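Local coordinates for oxalate biosynthetic component 1 (Burkholderia thailandensis, PDB 5IKY), which probably makes oxalate as a bifunctional enzyme, joining a serine hydrolase of the alpha/beta-hydrolase kind to an additional lyase activity, at residues 568-579 against 596-605. Numbering follows the deposited sequence.
Sequences YRKIEDRLAAHL and VLTAARSFGI
F603 lies flat against helix 562-579. One face of its ring takes the CA of L575, 4.0 Å from the ring centroid and only 7° off the normal, a CH-pi contact made by the backbone rather than by a side chain. R574 and H578 of the same helix meet the ring too: R574 brings CB to within 3.6 Å of CE2 of F603, and its guanidinium, turned back by a bend at chi3, also reaches CE2 with its plane 43° from the ring. The NH2 end of R574 is hydrogen-bonded to the carbonyl of H303, whose own ring stacks on F603. On the next turn H578 meets F603 obliquely, while CB of A599 touches the edge of the imidazole, in its plane.

L575 fills the middle. CG, anti to the backbone N, brings the branch close to the second helix, where CD1 packs 3.6 Å from CD1 of F603 and also touches A599, whereas CD2 meets CD1 of I605 at 3.7 Å. That same I605 methyl reaches across to Y568, lying 3.8 Å from the tyrosine OH. The hydroxyl is spoken for, donating to OE1 of E572, and the other carboxylate oxygen of E572 forms salt bridges with R685 and R644. At the far end, CD2 of L579 rests 3.8 Å from CB of A599.

No hydrogen bond crosses the interface. The two helical segments run roughly antiparallel, at 149°, their axes 10.2 Å apart at closest approach. A Schellman motif at G604, with positive phi, ends helix 592-602 and lets the chain turn so that I605 joins F603 against the partner helix. This is an antiparallel helical hairpin with an apolar seam, here within the cap domain.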
# COMPACT_ATOMS: atom_id res chain seq x y z
N TYR A 568 -23.37 1.76 -14.16
CA TYR A 568 -22.14 1.55 -14.91
C TYR A 568 -22.15 2.29 -16.24
O TYR A 568 -21.13 2.85 -16.65
CB TYR A 568 -21.91 0.06 -15.16
CG TYR A 568 -20.80 -0.19 -16.17
CD1 TYR A 568 -19.47 -0.04 -15.81
CD2 TYR A 568 -21.09 -0.57 -17.47
CE1 TYR A 568 -18.45 -0.25 -16.72
CE2 TYR A 568 -20.08 -0.79 -18.39
CZ TYR A 568 -18.76 -0.63 -18.00
OH TYR A 568 -17.75 -0.85 -18.91
N ARG A 569 -23.29 2.29 -16.91
CA ARG A 569 -23.43 2.94 -18.21
C ARG A 569 -23.04 4.42 -18.14
O ARG A 569 -22.43 4.95 -19.07
CB ARG A 569 -24.86 2.80 -18.73
CG ARG A 569 -25.08 3.43 -20.10
CD ARG A 569 -26.56 3.57 -20.40
NE ARG A 569 -27.27 4.31 -19.37
CZ ARG A 569 -27.30 5.64 -19.29
NH1 ARG A 569 -26.67 6.38 -20.20
NH2 ARG A 569 -27.97 6.24 -18.31
N LYS A 570 -23.40 5.07 -17.04
CA LYS A 570 -23.08 6.48 -16.84
C LYS A 570 -21.57 6.68 -16.69
O LYS A 570 -21.01 7.66 -17.19
CB LYS A 570 -23.81 7.04 -15.62
CG LYS A 570 -25.29 7.28 -15.85
CD LYS A 570 -26.08 7.15 -14.56
CE LYS A 570 -27.50 7.66 -14.73
NZ LYS A 570 -28.32 7.45 -13.51
N ILE A 571 -20.92 5.74 -16.01
CA ILE A 571 -19.47 5.76 -15.88
C ILE A 571 -18.80 5.58 -17.24
O ILE A 571 -17.85 6.29 -17.57
CB ILE A 571 -18.97 4.65 -14.92
CG1 ILE A 571 -19.57 4.84 -13.53
CG2 ILE A 571 -17.45 4.64 -14.85
CD1 ILE A 571 -19.17 3.76 -12.54
N GLU A 572 -19.31 4.64 -18.02
CA GLU A 572 -18.76 4.35 -19.33
C GLU A 572 -18.94 5.53 -20.28
O GLU A 572 -18.08 5.79 -21.13
CB GLU A 572 -19.41 3.09 -19.91
CG GLU A 572 -18.59 2.40 -20.99
CD GLU A 572 -19.22 1.11 -21.47
OE1 GLU A 572 -18.66 0.03 -21.18
OE2 GLU A 572 -20.27 1.17 -22.14
N ASP A 573 -20.05 6.24 -20.13
CA ASP A 573 -20.31 7.45 -20.91
C ASP A 573 -19.22 8.50 -20.68
O ASP A 573 -18.76 9.15 -21.62
CB ASP A 573 -21.68 8.03 -20.56
CG ASP A 573 -22.82 7.29 -21.24
OD1 ASP A 573 -22.64 6.86 -22.39
OD2 ASP A 573 -23.89 7.15 -20.62
N ARG A 574 -18.81 8.64 -19.42
CA ARG A 574 -17.79 9.61 -19.05
C ARG A 574 -16.42 9.21 -19.60
O ARG A 574 -15.61 10.07 -19.96
CB ARG A 574 -17.72 9.77 -17.53
CG ARG A 574 -18.88 10.56 -16.94
CD ARG A 574 -18.78 10.64 -15.42
NE ARG A 574 -17.40 10.80 -14.97
CZ ARG A 574 -16.76 11.97 -14.93
NH1 ARG A 574 -17.37 13.08 -15.32
NH2 ARG A 574 -15.50 12.02 -14.51
N LEU A 575 -16.16 7.91 -19.66
CA LEU A 575 -14.91 7.41 -20.23
C LEU A 575 -14.93 7.60 -21.74
O LEU A 575 -13.91 7.95 -22.34
CB LEU A 575 -14.69 5.94 -19.88
CG LEU A 575 -13.45 5.30 -20.49
CD1 LEU A 575 -12.19 6.08 -20.12
CD2 LEU A 575 -13.32 3.85 -20.04
N ALA A 576 -16.09 7.37 -22.35
CA ALA A 576 -16.24 7.51 -23.79
C ALA A 576 -16.05 8.95 -24.24
O ALA A 576 -15.41 9.22 -25.26
CB ALA A 576 -17.61 7.00 -24.23
N ALA A 577 -16.60 9.89 -23.47
CA ALA A 577 -16.48 11.31 -23.79
C ALA A 577 -15.04 11.78 -23.66
O ALA A 577 -14.57 12.57 -24.48
CB ALA A 577 -17.39 12.13 -22.89
N HIS A 578 -14.35 11.30 -22.64
CA HIS A 578 -12.95 11.66 -22.42
C HIS A 578 -12.06 11.14 -23.55
O HIS A 578 -11.10 11.80 -23.95
CB HIS A 578 -12.46 11.13 -21.08
CG HIS A 578 -11.01 11.42 -20.81
ND1 HIS A 578 -10.05 10.43 -20.75
CD2 HIS A 578 -10.36 12.59 -20.59
CE1 HIS A 578 -8.88 10.98 -20.50
NE2 HIS A 578 -9.04 12.28 -20.40
N LEU A 579 -12.38 9.96 -24.06
CA LEU A 579 -11.62 9.36 -25.15
C LEU A 579 -11.93 10.05 -26.48
O LEU A 579 -11.11 10.04 -27.40
CB LEU A 579 -11.90 7.86 -25.26
CG LEU A 579 -11.41 6.99 -24.10
CD1 LEU A 579 -11.76 5.53 -24.35
CD2 LEU A 579 -9.91 7.16 -23.89
N VAL A 596 -5.37 4.98 -23.64
CA VAL A 596 -6.64 4.33 -23.32
C VAL A 596 -6.59 3.67 -21.94
O VAL A 596 -7.46 3.90 -21.10
CB VAL A 596 -7.02 3.28 -24.38
CG1 VAL A 596 -8.17 2.41 -23.88
CG2 VAL A 596 -7.40 3.97 -25.69
N LEU A 597 -5.56 2.85 -21.72
CA LEU A 597 -5.40 2.13 -20.47
C LEU A 597 -5.31 3.06 -19.26
O LEU A 597 -5.86 2.76 -18.20
CB LEU A 597 -4.17 1.23 -20.53
CG LEU A 597 -4.34 -0.07 -21.32
CD1 LEU A 597 -3.00 -0.58 -21.83
CD2 LEU A 597 -5.03 -1.12 -20.46
N THR A 598 -4.62 4.18 -19.42
CA THR A 598 -4.51 5.16 -18.34
C THR A 598 -5.85 5.82 -18.07
O THR A 598 -6.21 6.07 -16.92
CB THR A 598 -3.46 6.25 -18.67
OG1 THR A 598 -3.58 6.64 -20.04
CG2 THR A 598 -2.06 5.74 -18.41
N ALA A 599 -6.59 6.10 -19.14
CA ALA A 599 -7.92 6.68 -19.02
C ALA A 599 -8.87 5.68 -18.35
O ALA A 599 -9.63 6.04 -17.46
CB ALA A 599 -8.46 7.10 -20.38
N ALA A 600 -8.79 4.43 -18.78
CA ALA A 600 -9.64 3.38 -18.24
C ALA A 600 -9.39 3.17 -16.75
O ALA A 600 -10.33 3.17 -15.95
CB ALA A 600 -9.42 2.08 -19.00
N ARG A 601 -8.13 3.01 -16.37
CA ARG A 601 -7.76 2.78 -14.98
C ARG A 601 -8.21 3.92 -14.07
O ARG A 601 -8.64 3.68 -12.94
CB ARG A 601 -6.24 2.59 -14.84
CG ARG A 601 -5.79 1.13 -14.88
CD ARG A 601 -4.32 0.99 -14.49
NE ARG A 601 -3.42 1.57 -15.48
CZ ARG A 601 -2.82 0.87 -16.44
NH1 ARG A 601 -3.02 -0.44 -16.53
NH2 ARG A 601 -2.01 1.47 -17.30
N SER A 602 -8.12 5.14 -14.57
CA SER A 602 -8.48 6.32 -13.78
C SER A 602 -9.99 6.41 -13.56
O SER A 602 -10.44 6.96 -12.55
CB SER A 602 -7.97 7.59 -14.46
OG SER A 602 -8.55 7.75 -15.75
N PHE A 603 -10.76 5.88 -14.50
CA PHE A 603 -12.22 5.86 -14.37
C PHE A 603 -12.70 4.63 -13.61
O PHE A 603 -13.90 4.44 -13.42
CB PHE A 603 -12.88 5.91 -15.75
CG PHE A 603 -13.00 7.30 -16.32
CD1 PHE A 603 -11.95 7.86 -17.03
CD2 PHE A 603 -14.16 8.03 -16.16
CE1 PHE A 603 -12.06 9.14 -17.56
CE2 PHE A 603 -14.27 9.31 -16.68
CZ PHE A 603 -13.22 9.86 -17.39
N GLY A 604 -11.75 3.80 -13.18
CA GLY A 604 -12.07 2.62 -12.40
C GLY A 604 -12.29 1.38 -13.24
O GLY A 604 -12.40 0.27 -12.71
N ILE A 605 -12.36 1.56 -14.55
CA ILE A 605 -12.56 0.44 -15.47
C ILE A 605 -11.24 -0.23 -15.82
O ILE A 605 -10.37 0.37 -16.44
CB ILE A 605 -13.25 0.91 -16.77
CG1 ILE A 605 -14.64 1.45 -16.47
CG2 ILE A 605 -13.33 -0.24 -17.77
CD1 ILE A 605 -15.41 1.88 -17.70